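Local coordinates for transferrin binding protein B (Actinobacillus suis, PDB 3PQU), which probably captures host transferrin at the bacterial cell surface as an outer-membrane lipoprotein, serving iron acquisition, at residues 120-125 against 152-157; 157-162 against 300-305; 273-278 against 293-298; 305-310 against 322-327. All coordinates share one frame; numbering follows the deposited sequence.

Interaction 1 (120-125 against 152-157)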
loop_
_atom_site.group_PDB
_atom_site.type_symbol
_atom_site.label_atom_id
_atom_site.label_comp_id
_atom_site.label_asym_id
_atom_site.label_seq_id
_atom_site.Cartn_x
_atom_site.Cartn_y
_atom_site.Cartn_z
ATOM N N TYR A 120 -0.771 12.494 1.741
ATOM C CA TYR A 120 -1.022 11.066 1.880
ATOM C C TYR A 120 0.154 10.320 2.527
ATOM O O TYR A 120 0.051 9.152 2.875
ATOM C CB TYR A 120 -1.336 10.460 0.505
ATOM C CG TYR A 120 -2.571 11.069 -0.136
ATOM C CD1 TYR A 120 -3.846 10.691 0.282
ATOM C CD2 TYR A 120 -2.463 12.020 -1.146
ATOM C CE1 TYR A 120 -4.992 11.250 -0.286
ATOM C CE2 TYR A 120 -3.619 12.589 -1.732
ATOM C CZ TYR A 120 -4.871 12.194 -1.288
ATOM O OH TYR A 120 -6.012 12.728 -1.847
ATOM N N VAL A 121 1.272 11.001 2.673
ATOM C CA VAL A 121 2.493 10.340 3.106
ATOM C C VAL A 121 3.140 11.096 4.255
ATOM O O VAL A 121 3.021 12.323 4.336
ATOM C CB VAL A 121 3.477 10.232 1.924
ATOM C CG1 VAL A 121 4.836 9.784 2.402
ATOM C CG2 VAL A 121 2.917 9.280 0.865
ATOM N N ARG A 122 3.786 10.353 5.152
ATOM C CA ARG A 122 4.674 10.917 6.151
ATOM C C ARG A 122 5.989 10.138 6.092
ATOM O O ARG A 122 5.975 8.917 5.963
ATOM C CB ARG A 122 4.075 10.764 7.557
ATOM C CG ARG A 122 2.832 11.601 7.822
ATOM C CD ARG A 122 3.156 13.085 7.949
ATOM N NE ARG A 122 1.937 13.870 8.143
ATOM C CZ ARG A 122 1.207 14.374 7.151
ATOM N NH1 ARG A 122 1.582 14.186 5.891
ATOM N NH2 ARG A 122 0.113 15.077 7.418
ATOM N N SER A 123 7.120 10.822 6.201
ATOM C CA SER A 123 8.383 10.105 6.227
ATOM C C SER A 123 9.446 10.906 6.925
ATOM O O SER A 123 9.270 12.098 7.150
ATOM C CB SER A 123 8.868 9.757 4.816
ATOM O OG SER A 123 9.588 10.842 4.246
ATOM N N GLY A 124 10.560 10.226 7.224
ATOM C CA GLY A 124 11.773 10.845 7.738
ATOM C C GLY A 124 12.185 10.196 9.045
ATOM O O GLY A 124 12.725 9.088 9.081
ATOM N N TYR A 125 11.912 10.890 10.139
ATOM C CA TYR A 125 12.425 10.459 11.426
ATOM C C TYR A 125 11.570 11.014 12.555
ATOM O O TYR A 125 10.831 11.997 12.397
ATOM C CB TYR A 125 13.888 10.892 11.591
ATOM C CG TYR A 125 14.120 12.356 11.262
ATOM C CD1 TYR A 125 13.714 13.367 12.144
ATOM C CD2 TYR A 125 14.724 12.733 10.066
ATOM C CE1 TYR A 125 13.910 14.740 11.835
ATOM C CE2 TYR A 125 14.933 14.099 9.747
ATOM C CZ TYR A 125 14.521 15.090 10.650
ATOM O OH TYR A 125 14.706 16.420 10.351
ATOM N N TYR A 152 13.603 6.633 15.284
ATOM C CA TYR A 152 13.323 5.780 14.135
ATOM C C TYR A 152 13.430 6.532 12.819
ATOM O O TYR A 152 13.173 7.738 12.750
ATOM C CB TYR A 152 11.906 5.225 14.262
ATOM C CG TYR A 152 11.663 4.462 15.534
ATOM C CD1 TYR A 152 11.699 3.071 15.559
ATOM C CD2 TYR A 152 11.419 5.135 16.726
ATOM C CE1 TYR A 152 11.479 2.361 16.751
ATOM C CE2 TYR A 152 11.204 4.445 17.913
ATOM C CZ TYR A 152 11.237 3.064 17.919
ATOM O OH TYR A 152 11.026 2.400 19.104
ATOM N N ILE A 153 13.808 5.812 11.776
ATOM C CA ILE A 153 13.695 6.318 10.407
ATOM C C ILE A 153 12.499 5.576 9.817
ATOM O O ILE A 153 12.347 4.382 10.053
ATOM C CB ILE A 153 14.944 5.990 9.605
ATOM C CG1 ILE A 153 16.209 6.540 10.322
ATOM C CG2 ILE A 153 14.817 6.510 8.170
ATOM C CD1 ILE A 153 16.200 8.065 10.612
ATOM N N TYR A 154 11.639 6.250 9.066
ATOM C CA TYR A 154 10.456 5.556 8.569
ATOM C C TYR A 154 9.855 6.228 7.344
ATOM O O TYR A 154 10.184 7.370 7.020
ATOM C CB TYR A 154 9.386 5.486 9.670
ATOM C CG TYR A 154 8.603 6.794 9.796
ATOM C CD1 TYR A 154 7.319 6.926 9.245
ATOM C CD2 TYR A 154 9.162 7.902 10.404
ATOM C CE1 TYR A 154 6.610 8.128 9.343
ATOM C CE2 TYR A 154 8.463 9.113 10.506
ATOM C CZ TYR A 154 7.195 9.212 9.963
ATOM O OH TYR A 154 6.507 10.394 10.060
ATOM N N TYR A 155 8.948 5.511 6.693
ATOM C CA TYR A 155 7.953 6.147 5.845
ATOM C C TYR A 155 6.620 5.459 6.081
ATOM O O TYR A 155 6.564 4.285 6.452
ATOM C CB TYR A 155 8.352 6.117 4.333
ATOM C CG TYR A 155 8.073 4.798 3.613
ATOM C CD1 TYR A 155 6.829 4.544 3.038
ATOM C CD2 TYR A 155 9.060 3.818 3.498
ATOM C CE1 TYR A 155 6.574 3.333 2.370
ATOM C CE2 TYR A 155 8.813 2.610 2.845
ATOM C CZ TYR A 155 7.561 2.374 2.281
ATOM O OH TYR A 155 7.304 1.184 1.614
ATOM N N LEU A 156 5.537 6.187 5.859
ATOM C CA LEU A 156 4.210 5.602 5.982
ATOM C C LEU A 156 3.261 6.300 5.025
ATOM O O LEU A 156 3.196 7.525 4.996
ATOM C CB LEU A 156 3.695 5.771 7.413
ATOM C CG LEU A 156 2.288 5.265 7.689
ATOM C CD1 LEU A 156 2.220 3.756 7.443
ATOM C CD2 LEU A 156 1.890 5.597 9.116
ATOM N N GLY A 157 2.520 5.526 4.248
ATOM C CA GLY A 157 1.600 6.103 3.296
ATOM C C GLY A 157 0.195 5.605 3.521
ATOM O O GLY A 157 -0.023 4.596 4.197
#

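Interaction 2 (157-162 against 300-305)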
loop_
_atom_site.group_PDB
_atom_site.type_symbol
_atom_site.label_atom_id
_atom_site.label_comp_id
_atom_site.label_asym_id
_atom_site.label_seq_id
_atom_site.Cartn_x
_atom_site.Cartn_y
_atom_site.Cartn_z
ATOM N N GLY A 157 2.520 5.526 4.248
ATOM C CA GLY A 157 1.600 6.103 3.296
ATOM C C GLY A 157 0.195 5.605 3.521
ATOM O O GLY A 157 -0.023 4.596 4.197
ATOM N N THR A 158 -0.767 6.325 2.954
ATOM C CA THR A 158 -2.156 5.925 3.045
ATOM C C THR A 158 -2.775 5.969 1.658
ATOM O O THR A 158 -2.291 6.677 0.775
ATOM C CB THR A 158 -2.938 6.827 4.035
ATOM O OG1 THR A 158 -4.278 6.331 4.194
ATOM C CG2 THR A 158 -2.993 8.249 3.518
ATOM N N SER A 159 -3.839 5.196 1.471
ATOM C CA SER A 159 -4.510 5.099 0.180
ATOM C C SER A 159 -3.596 4.712 -0.987
ATOM O O SER A 159 -3.367 5.518 -1.886
ATOM C CB SER A 159 -5.212 6.416 -0.143
ATOM O OG SER A 159 -5.802 6.340 -1.426
ATOM N N PRO A 160 -3.077 3.476 -0.982
ATOM C CA PRO A 160 -2.231 3.014 -2.095
ATOM C C PRO A 160 -2.993 3.183 -3.405
ATOM O O PRO A 160 -4.137 2.738 -3.506
ATOM C CB PRO A 160 -2.042 1.521 -1.803
ATOM C CG PRO A 160 -2.298 1.386 -0.329
ATOM C CD PRO A 160 -3.342 2.411 -0.000
ATOM N N SER A 161 -2.351 3.792 -4.394
ATOM C CA SER A 161 -3.059 4.345 -5.546
ATOM C C SER A 161 -3.793 3.303 -6.389
ATOM O O SER A 161 -3.262 2.232 -6.689
ATOM C CB SER A 161 -2.083 5.158 -6.385
ATOM O OG SER A 161 -1.385 6.073 -5.548
ATOM N N LYS A 162 -5.024 3.617 -6.771
ATOM C CA LYS A 162 -5.782 2.722 -7.635
ATOM C C LYS A 162 -5.825 3.185 -9.094
ATOM O O LYS A 162 -6.279 2.448 -9.971
ATOM C CB LYS A 162 -7.198 2.532 -7.080
ATOM C CG LYS A 162 -7.233 1.853 -5.705
ATOM C CD LYS A 162 -8.611 1.280 -5.413
ATOM C CE LYS A 162 -8.582 0.332 -4.213
ATOM N NZ LYS A 162 -8.583 1.047 -2.926
ATOM N N TYR A 300 0.947 6.657 -3.537
ATOM C CA TYR A 300 -0.128 6.872 -2.587
ATOM C C TYR A 300 -0.968 8.077 -3.022
ATOM O O TYR A 300 -0.480 8.974 -3.713
ATOM C CB TYR A 300 0.434 7.094 -1.177
ATOM C CG TYR A 300 1.235 5.913 -0.625
ATOM C CD1 TYR A 300 0.606 4.896 0.089
ATOM C CD2 TYR A 300 2.614 5.822 -0.817
ATOM C CE1 TYR A 300 1.323 3.813 0.600
ATOM C CE2 TYR A 300 3.353 4.733 -0.296
ATOM C CZ TYR A 300 2.689 3.744 0.415
ATOM O OH TYR A 300 3.389 2.683 0.935
ATOM N N GLY A 301 -2.221 8.097 -2.585
ATOM C CA GLY A 301 -3.221 9.017 -3.110
ATOM C C GLY A 301 -4.027 8.267 -4.169
ATOM O O GLY A 301 -3.505 7.366 -4.813
ATOM N N PRO A 302 -5.301 8.637 -4.349
ATOM C CA PRO A 302 -6.150 7.938 -5.316
ATOM C C PRO A 302 -5.553 7.994 -6.714
ATOM O O PRO A 302 -5.708 7.035 -7.463
ATOM C CB PRO A 302 -7.459 8.736 -5.283
ATOM C CG PRO A 302 -7.435 9.469 -3.973
ATOM C CD PRO A 302 -5.994 9.766 -3.703
ATOM N N LYS A 303 -4.874 9.094 -7.045
ATOM C CA LYS A 303 -4.318 9.285 -8.382
ATOM C C LYS A 303 -2.790 9.299 -8.434
ATOM O O LYS A 303 -2.212 9.836 -9.372
ATOM C CB LYS A 303 -4.867 10.574 -9.001
ATOM C CG LYS A 303 -6.340 10.498 -9.393
ATOM C CD LYS A 303 -6.798 11.796 -10.038
ATOM C CE LYS A 303 -8.095 11.602 -10.807
ATOM N NZ LYS A 303 -9.163 11.006 -9.954
ATOM N N ALA A 304 -2.151 8.690 -7.442
ATOM C CA ALA A 304 -0.693 8.668 -7.336
ATOM C C ALA A 304 -0.112 10.079 -7.214
ATOM O O ALA A 304 0.881 10.414 -7.848
ATOM C CB ALA A 304 -0.067 7.919 -8.493
ATOM N N GLU A 305 -0.742 10.899 -6.386
ATOM C CA GLU A 305 -0.259 12.252 -6.137
ATOM C C GLU A 305 1.116 12.214 -5.474
ATOM O O GLU A 305 1.922 13.130 -5.644
ATOM C CB GLU A 305 -1.232 13.013 -5.235
ATOM C CG GLU A 305 -2.559 13.401 -5.900
ATOM C CD GLU A 305 -3.614 12.293 -5.853
ATOM O OE1 GLU A 305 -3.264 11.114 -5.641
ATOM O OE2 GLU A 305 -4.802 12.607 -6.028
#

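Interaction 3 (273-278 against 293-298)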
loop_
_atom_site.group_PDB
_atom_site.type_symbol
_atom_site.label_atom_id
_atom_site.label_comp_id
_atom_site.label_asym_id
_atom_site.label_seq_id
_atom_site.Cartn_x
_atom_site.Cartn_y
_atom_site.Cartn_z
ATOM N N ASN A 273 0.675 -0.807 -7.997
ATOM C CA ASN A 273 1.001 0.566 -7.569
ATOM C C ASN A 273 2.338 0.647 -6.826
ATOM O O ASN A 273 2.600 1.605 -6.097
ATOM C CB ASN A 273 -0.120 1.198 -6.739
ATOM C CG ASN A 273 -0.502 0.353 -5.514
ATOM O OD1 ASN A 273 0.334 -0.313 -4.923
ATOM N ND2 ASN A 273 -1.779 0.370 -5.149
ATOM N N ARG A 274 3.184 -0.359 -7.020
ATOM C CA ARG A 274 4.482 -0.411 -6.337
ATOM C C ARG A 274 5.616 -0.301 -7.333
ATOM O O ARG A 274 5.411 -0.431 -8.540
ATOM C CB ARG A 274 4.603 -1.729 -5.571
ATOM C CG ARG A 274 3.476 -1.941 -4.550
ATOM C CD ARG A 274 3.403 -0.816 -3.518
ATOM N NE ARG A 274 4.465 -0.892 -2.497
ATOM C CZ ARG A 274 4.465 -0.205 -1.356
ATOM N NH1 ARG A 274 3.455 0.611 -1.068
ATOM N NH2 ARG A 274 5.481 -0.321 -0.495
ATOM N N PHE A 275 6.820 -0.072 -6.831
ATOM C CA PHE A 275 7.992 -0.121 -7.683
ATOM C C PHE A 275 9.146 -0.803 -6.962
ATOM O O PHE A 275 9.217 -0.788 -5.735
ATOM C CB PHE A 275 8.376 1.295 -8.193
ATOM C CG PHE A 275 8.412 2.341 -7.112
ATOM C CD1 PHE A 275 9.567 2.572 -6.382
ATOM C CD2 PHE A 275 7.283 3.093 -6.826
ATOM C CE1 PHE A 275 9.590 3.536 -5.380
ATOM C CE2 PHE A 275 7.295 4.068 -5.825
ATOM C CZ PHE A 275 8.450 4.277 -5.098
ATOM N N ARG A 276 10.033 -1.417 -7.736
ATOM C CA ARG A 276 11.142 -2.195 -7.191
ATOM C C ARG A 276 12.361 -1.896 -8.019
ATOM O O ARG A 276 12.274 -1.932 -9.249
ATOM C CB ARG A 276 10.858 -3.693 -7.303
ATOM C CG ARG A 276 9.560 -4.174 -6.674
ATOM C CD ARG A 276 9.260 -5.651 -7.028
ATOM N NE ARG A 276 7.858 -5.987 -6.766
ATOM C CZ ARG A 276 7.152 -6.846 -7.487
ATOM N NH1 ARG A 276 7.717 -7.458 -8.513
ATOM N NH2 ARG A 276 5.882 -7.091 -7.183
ATOM N N GLY A 277 13.497 -1.627 -7.364
ATOM C CA GLY A 277 14.735 -1.383 -8.092
ATOM C C GLY A 277 15.987 -1.284 -7.238
ATOM O O GLY A 277 16.187 -2.038 -6.276
ATOM N N LYS A 278 16.827 -0.323 -7.587
ATOM C CA LYS A 278 18.160 -0.216 -7.013
ATOM C C LYS A 278 18.485 1.230 -6.739
ATOM O O LYS A 278 17.948 2.123 -7.391
ATOM C CB LYS A 278 19.194 -0.722 -8.029
ATOM C CG LYS A 278 18.916 -2.117 -8.602
ATOM C CD LYS A 278 19.947 -2.434 -9.688
ATOM C CE LYS A 278 19.711 -3.816 -10.289
ATOM N NZ LYS A 278 19.721 -4.862 -9.239
ATOM N N ASN A 293 20.649 -3.164 -3.841
ATOM C CA ASN A 293 19.810 -3.916 -4.778
ATOM C C ASN A 293 18.390 -4.059 -4.247
ATOM O O ASN A 293 17.585 -4.783 -4.829
ATOM C CB ASN A 293 20.336 -5.341 -4.947
ATOM C CG ASN A 293 21.509 -5.422 -5.872
ATOM O OD1 ASN A 293 21.649 -4.615 -6.792
ATOM N ND2 ASN A 293 22.360 -6.411 -5.647
ATOM N N TYR A 294 18.100 -3.398 -3.129
ATOM C CA TYR A 294 16.871 -3.645 -2.378
ATOM C C TYR A 294 16.065 -2.372 -2.131
ATOM O O TYR A 294 15.842 -1.970 -0.989
ATOM C CB TYR A 294 17.213 -4.330 -1.058
ATOM C CG TYR A 294 17.959 -5.623 -1.292
ATOM C CD1 TYR A 294 17.279 -6.785 -1.646
ATOM C CD2 TYR A 294 19.345 -5.675 -1.182
ATOM C CE1 TYR A 294 17.964 -7.972 -1.882
ATOM C CE2 TYR A 294 20.038 -6.859 -1.418
ATOM C CZ TYR A 294 19.342 -7.994 -1.768
ATOM O OH TYR A 294 20.032 -9.151 -1.993
ATOM N N LEU A 295 15.628 -1.747 -3.218
ATOM C CA LEU A 295 14.791 -0.565 -3.132
ATOM C C LEU A 295 13.356 -0.951 -3.478
ATOM O O LEU A 295 13.122 -1.619 -4.481
ATOM C CB LEU A 295 15.291 0.507 -4.106
ATOM C CG LEU A 295 14.503 1.830 -4.129
ATOM C CD1 LEU A 295 15.443 3.028 -4.298
ATOM C CD2 LEU A 295 13.415 1.820 -5.211
ATOM N N GLU A 296 12.402 -0.518 -2.652
ATOM C CA GLU A 296 10.993 -0.817 -2.897
ATOM C C GLU A 296 10.183 0.310 -2.320
ATOM O O GLU A 296 10.508 0.823 -1.252
ATOM C CB GLU A 296 10.589 -2.140 -2.229
ATOM C CG GLU A 296 9.291 -2.764 -2.770
ATOM C CD GLU A 296 7.999 -2.172 -2.191
ATOM O OE1 GLU A 296 8.046 -1.393 -1.211
ATOM O OE2 GLU A 296 6.910 -2.508 -2.711
ATOM N N GLY A 297 9.142 0.710 -3.032
ATOM C CA GLY A 297 8.240 1.745 -2.562
ATOM C C GLY A 297 6.902 1.690 -3.295
ATOM O O GLY A 297 6.626 0.747 -4.040
ATOM N N GLY A 298 6.062 2.697 -3.081
ATOM C CA GLY A 298 4.762 2.732 -3.729
ATOM C C GLY A 298 4.197 4.118 -3.978
ATOM O O GLY A 298 4.701 5.110 -3.442
HETATM O O HOH W 1 6.758 -4.765 -4.210
#

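Interaction 4 (305-310 against 322-327)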
loop_
_atom_site.group_PDB
_atom_site.type_symbol
_atom_site.label_atom_id
_atom_site.label_comp_id
_atom_site.label_asym_id
_atom_site.label_seq_id
_atom_site.Cartn_x
_atom_site.Cartn_y
_atom_site.Cartn_z
ATOM N N GLU A 305 -0.742 10.899 -6.386
ATOM C CA GLU A 305 -0.259 12.252 -6.137
ATOM C C GLU A 305 1.116 12.214 -5.474
ATOM O O GLU A 305 1.922 13.130 -5.644
ATOM C CB GLU A 305 -1.232 13.013 -5.235
ATOM C CG GLU A 305 -2.559 13.401 -5.900
ATOM C CD GLU A 305 -3.614 12.293 -5.853
ATOM O OE1 GLU A 305 -3.264 11.114 -5.641
ATOM O OE2 GLU A 305 -4.802 12.607 -6.028
ATOM N N GLU A 306 1.372 11.148 -4.716
ATOM C CA GLU A 306 2.591 11.044 -3.931
ATOM C C GLU A 306 3.267 9.678 -4.065
ATOM O O GLU A 306 2.665 8.720 -4.547
ATOM C CB GLU A 306 2.301 11.414 -2.456
ATOM C CG GLU A 306 1.864 12.887 -2.319
ATOM C CD GLU A 306 1.277 13.256 -0.955
ATOM O OE1 GLU A 306 1.361 12.452 0.009
ATOM O OE2 GLU A 306 0.736 14.379 -0.842
ATOM N N MET A 307 4.533 9.613 -3.669
ATOM C CA MET A 307 5.282 8.361 -3.674
ATOM C C MET A 307 6.197 8.299 -2.458
ATOM O O MET A 307 6.650 9.337 -1.950
ATOM C CB MET A 307 6.112 8.202 -4.959
ATOM C CG MET A 307 7.103 9.353 -5.234
ATOM S SD MET A 307 7.923 9.182 -6.835
ATOM C CE MET A 307 9.032 7.793 -6.525
ATOM N N ALA A 308 6.468 7.081 -1.995
ATOM C CA ALA A 308 7.390 6.887 -0.885
ATOM C C ALA A 308 8.002 5.504 -0.951
ATOM O O ALA A 308 7.400 4.565 -1.501
ATOM C CB ALA A 308 6.675 7.104 0.472
ATOM N N GLY A 309 9.206 5.373 -0.402
ATOM C CA GLY A 309 9.833 4.062 -0.366
ATOM C C GLY A 309 11.062 4.033 0.507
ATOM O O GLY A 309 11.299 4.966 1.288
ATOM N N LYS A 310 11.812 2.943 0.399
ATOM C CA LYS A 310 12.981 2.737 1.227
ATOM C C LYS A 310 14.007 1.858 0.516
ATOM O O LYS A 310 13.672 1.156 -0.440
ATOM C CB LYS A 310 12.568 2.131 2.589
ATOM C CG LYS A 310 12.009 0.687 2.548
ATOM C CD LYS A 310 13.103 -0.341 2.254
ATOM C CE LYS A 310 12.682 -1.743 2.634
ATOM N NZ LYS A 310 11.525 -2.248 1.834
ATOM N N PHE A 322 12.441 7.747 1.499
ATOM C CA PHE A 322 12.239 8.917 0.650
ATOM C C PHE A 322 10.740 9.092 0.407
ATOM O O PHE A 322 9.971 8.147 0.562
ATOM C CB PHE A 322 13.003 8.794 -0.690
ATOM C CG PHE A 322 12.734 7.493 -1.436
ATOM C CD1 PHE A 322 11.652 7.376 -2.329
ATOM C CD2 PHE A 322 13.574 6.395 -1.257
ATOM C CE1 PHE A 322 11.416 6.194 -2.999
ATOM C CE2 PHE A 322 13.348 5.192 -1.935
ATOM C CZ PHE A 322 12.272 5.087 -2.802
ATOM N N ALA A 323 10.338 10.319 0.076
ATOM C CA ALA A 323 8.938 10.658 -0.127
ATOM C C ALA A 323 8.913 11.872 -1.028
ATOM O O ALA A 323 9.759 12.744 -0.907
ATOM C CB ALA A 323 8.249 10.984 1.204
ATOM N N ALA A 324 7.945 11.933 -1.930
ATOM C CA ALA A 324 7.901 13.034 -2.884
ATOM C C ALA A 324 6.480 13.197 -3.440
ATOM O O ALA A 324 5.671 12.263 -3.392
ATOM C CB ALA A 324 8.903 12.761 -4.025
ATOM N N LYS A 325 6.171 14.375 -3.961
ATOM C CA LYS A 325 4.862 14.587 -4.557
ATOM C C LYS A 325 4.996 15.245 -5.909
ATOM O O LYS A 325 5.984 15.912 -6.182
ATOM C CB LYS A 325 3.955 15.416 -3.651
ATOM C CG LYS A 325 4.337 16.853 -3.490
ATOM C CD LYS A 325 3.210 17.614 -2.806
ATOM C CE LYS A 325 3.688 18.990 -2.350
ATOM N NZ LYS A 325 2.664 19.752 -1.559
ATOM N N SER A 326 4.001 15.036 -6.763
ATOM C CA SER A 326 4.027 15.628 -8.076
ATOM C C SER A 326 3.242 16.910 -7.991
ATOM O O SER A 326 2.491 17.129 -7.034
ATOM C CB SER A 326 3.394 14.700 -9.110
ATOM O OG SER A 326 2.013 14.528 -8.857
ATOM N N GLU A 327 3.454 17.772 -8.973
ATOM C CA GLU A 327 2.575 18.904 -9.137
ATOM C C GLU A 327 1.332 18.302 -9.759
ATOM O O GLU A 327 1.401 17.356 -10.538
ATOM C CB GLU A 327 3.201 20.021 -9.973
ATOM C CG GLU A 327 3.453 19.688 -11.427
ATOM C CD GLU A 327 4.299 20.754 -12.117
ATOM O OE1 GLU A 327 4.968 21.536 -11.407
ATOM O OE2 GLU A 327 4.298 20.807 -13.366
#

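Interaction 1 (120-125 against 152-157)
Tyr154 lays its ring flat against the backbone of the facing strand: Ser123 CA stands 4.2 Å from the ring centroid, 20° off the normal, in a CH-pi contact, and Gly124 N covers the same face nearer the rim. The ring gets there because CG of Tyr154 sits between its own N and carbonyl carbon (chi1 80°), which carries Tyr154 OH to within 3.5 Å of Arg122 CB. The positive phi of residue 124 (125°) suits glycine, since a beta carbon would collide with the carbonyl oxygen of Ser123. On the other face of the sheet, Ser123 CB touches Tyr155 CB at 3.7 Å, and Tyr125 CB meets Ile153 CD1 at 3.8 Å. The backbones hold this register through two hydrogen-bonded pairs, Arg122 with Leu156 and Gly124 with Tyr154; the bond from Arg122 N to Leu156 O is 2.9 Å. Farther out, Ser106 OG bonds both Ser123 O and Tyr125 N, on either side of the corner at Gly124, while Arg122 NH1 is shared between Val121 O (2.8 Å) and Leu118 O. Val121 and Tyr155 rest on strands 292-300 and 306-312. This is antiparallel pairing of neighbouring strands in the five-stranded sheet of the N-lobe handle, packed against the barrel.

Interaction 2 (157-162 against 300-305)
Gly157 presses its CA onto one face of the Tyr300 ring, 3.6 Å from the centroid and 17° off the normal, a close CH-pi contact that a glycine permits and a beta carbon would turn into a clash. Tyr300 CB meanwhile touches Thr158 O at 3.4 Å, and the phenol oxygen goes on to Arg274 NH1. The second tight point is Ser161, whose OG donates to Gly301 O at 2.6 Å, approaching in the carbonyl plane; its torsion sets OG beside its own N (chi1 -51°). Gly301 O also accepts from Ala304 N, closing a type I turn from Gly301 to Ala304, so one buried carbonyl is gripped by two donors. Gly301 N returns a bent bond to Ser159 O at 2.9 Å. Toward solvent the fit slackens: Ser159 OG comes no nearer than 3.8 Å to N of the exposed Pro302, whose beta carbon points away. The segment 157-162 leaves handle strand 150-157 for strand 163-165, while 300-305 turns the chain from barrel strand 292-300 into 306-312. Ser161 and Ala304 both lie on Phe299 of strand 292-300, and Ala304 also meets Leu164 and Pro165 of strand 163-165.

Interaction 3 (273-278 against 293-298)
Strands 274-278 and 294-298 run antiparallel, their axes 4.6 Å apart at closest and their directions 167° from each other. Phe275 with Gly297 and Gly277 with Leu295 are hydrogen-bonded pairs, each tied by two backbone bonds; the non-hydrogen-bonded pair Arg276 with Glu296 lies between them, and Arg274 with Gly298 lies beyond Phe275 and Gly297. On the face carrying the charged residues, the chain of Arg274 is bent so that it crosses Glu296 at about a right angle and grips it side-on. Arg274 NE meets Glu296 OE2 at 2.9 Å, Arg274 NH2 meets Glu296 OE1 at 2.9 Å, and guanidinium and carboxylate are nearly coplanar, 26° apart. Gly298 CA packs over the guanidinium, 3.6 Å from Arg274 NH1, and glycine suits the place because a beta carbon would strike that nitrogen. Arg274 NH2 also makes a weak bond to Tyr155 OH. The two strands form a hairpin of the N-lobe beta barrel, and this salt bridge lies on the side turned to the handle. Arg276 runs alongside Glu296; a water accepts from Arg276 NE at 3.0 Å and donates to Glu296 OE2 at 2.7 Å, while Arg276 NH1 pairs with Glu32. On the opposite face the Phe275 ring, with CG between N and carbonyl carbon (chi1 48°), leans over Gly297, whose CA is 3.9 Å from the centroid. Leu295 CD2 approaches the ring edge, and Phe299 meets Phe275 edge-to-face. At the far end, Lys278 NZ bonds Asn293 OD1 at 3.1 Å from above the carboxamide plane.

Interaction 4 (305-310 against 322-327)
Phe322 folds its ring over Gly309, whose CA lies 3.9 Å from the ring centroid and 24° off the normal, a CH-pi contact across the strands. The torsion that sets CG of Phe322 between its own N and carbonyl carbon (chi1 52°) turns the ring toward the partner strand, and glycine is apt opposite it because a beta carbon there would strike the ring at CZ. On this same face Met307 sends CG to within 4.0 Å of Ala324 CB; alanine's single methyl meets methionine's first methylene beyond CB, and both also touch Phe233 and Tyr172. On the other face, Ala308 CB and Ala323 CB stand 4.3 Å apart, two short side chains that let Val121 of the handle come down on both. Next to them Glu306 and Lys325 run alongside one another in the same direction, with Glu306 CG against Lys325 CB at 3.5 Å. Their charged ends stay separate, Glu306 OE2 and Lys325 NZ being 5.8 Å apart: the carboxylate is held by Gln119 N and Tyr120 N, and the ammonium by Asn117 O, so each charge serves the chain that leads into the handle strand. Antiparallel backbone bonds fix the pairing from Phe322 to Ser326, whose N reaches Glu305 O at 3.0 Å. At that end Glu305 and Glu306 both face Tyr300, a classic beta bulge where the chain enters its strand. The hairpin of strands 306-312 and 318-326 lies in the N-lobe barrel, flanked by strand 292-300 on one edge and strand 170-183 on the other, with handle strand 121-128 across the alanine face.

Overall arrangement
Interactions 3 and 4 are successive hairpins of one barrel sheet, joined where strand 292-300 pairs with 306-312, as in the bond of Gly298 N to Ala308 O at 2.8 Å; each sets a phenylalanine ring over a glycine. Interaction 1 belongs to the handle, and interaction 2 lays the chain leaving the handle against the barrel turn 300-305, sharing Gly157 with the first and Glu305 with the fourth. Handle and barrel also meet directly: Glu306 OE1 takes Tyr120 N at 2.7 Å, and Ser123 OG packs on Ala323 CB at 3.3 Å. Ser161 O accepts from Asn273 ND2 at 2.8 Å, tying interaction 2 to interaction 3. Contact centres lie about 10 to 16 Å apart.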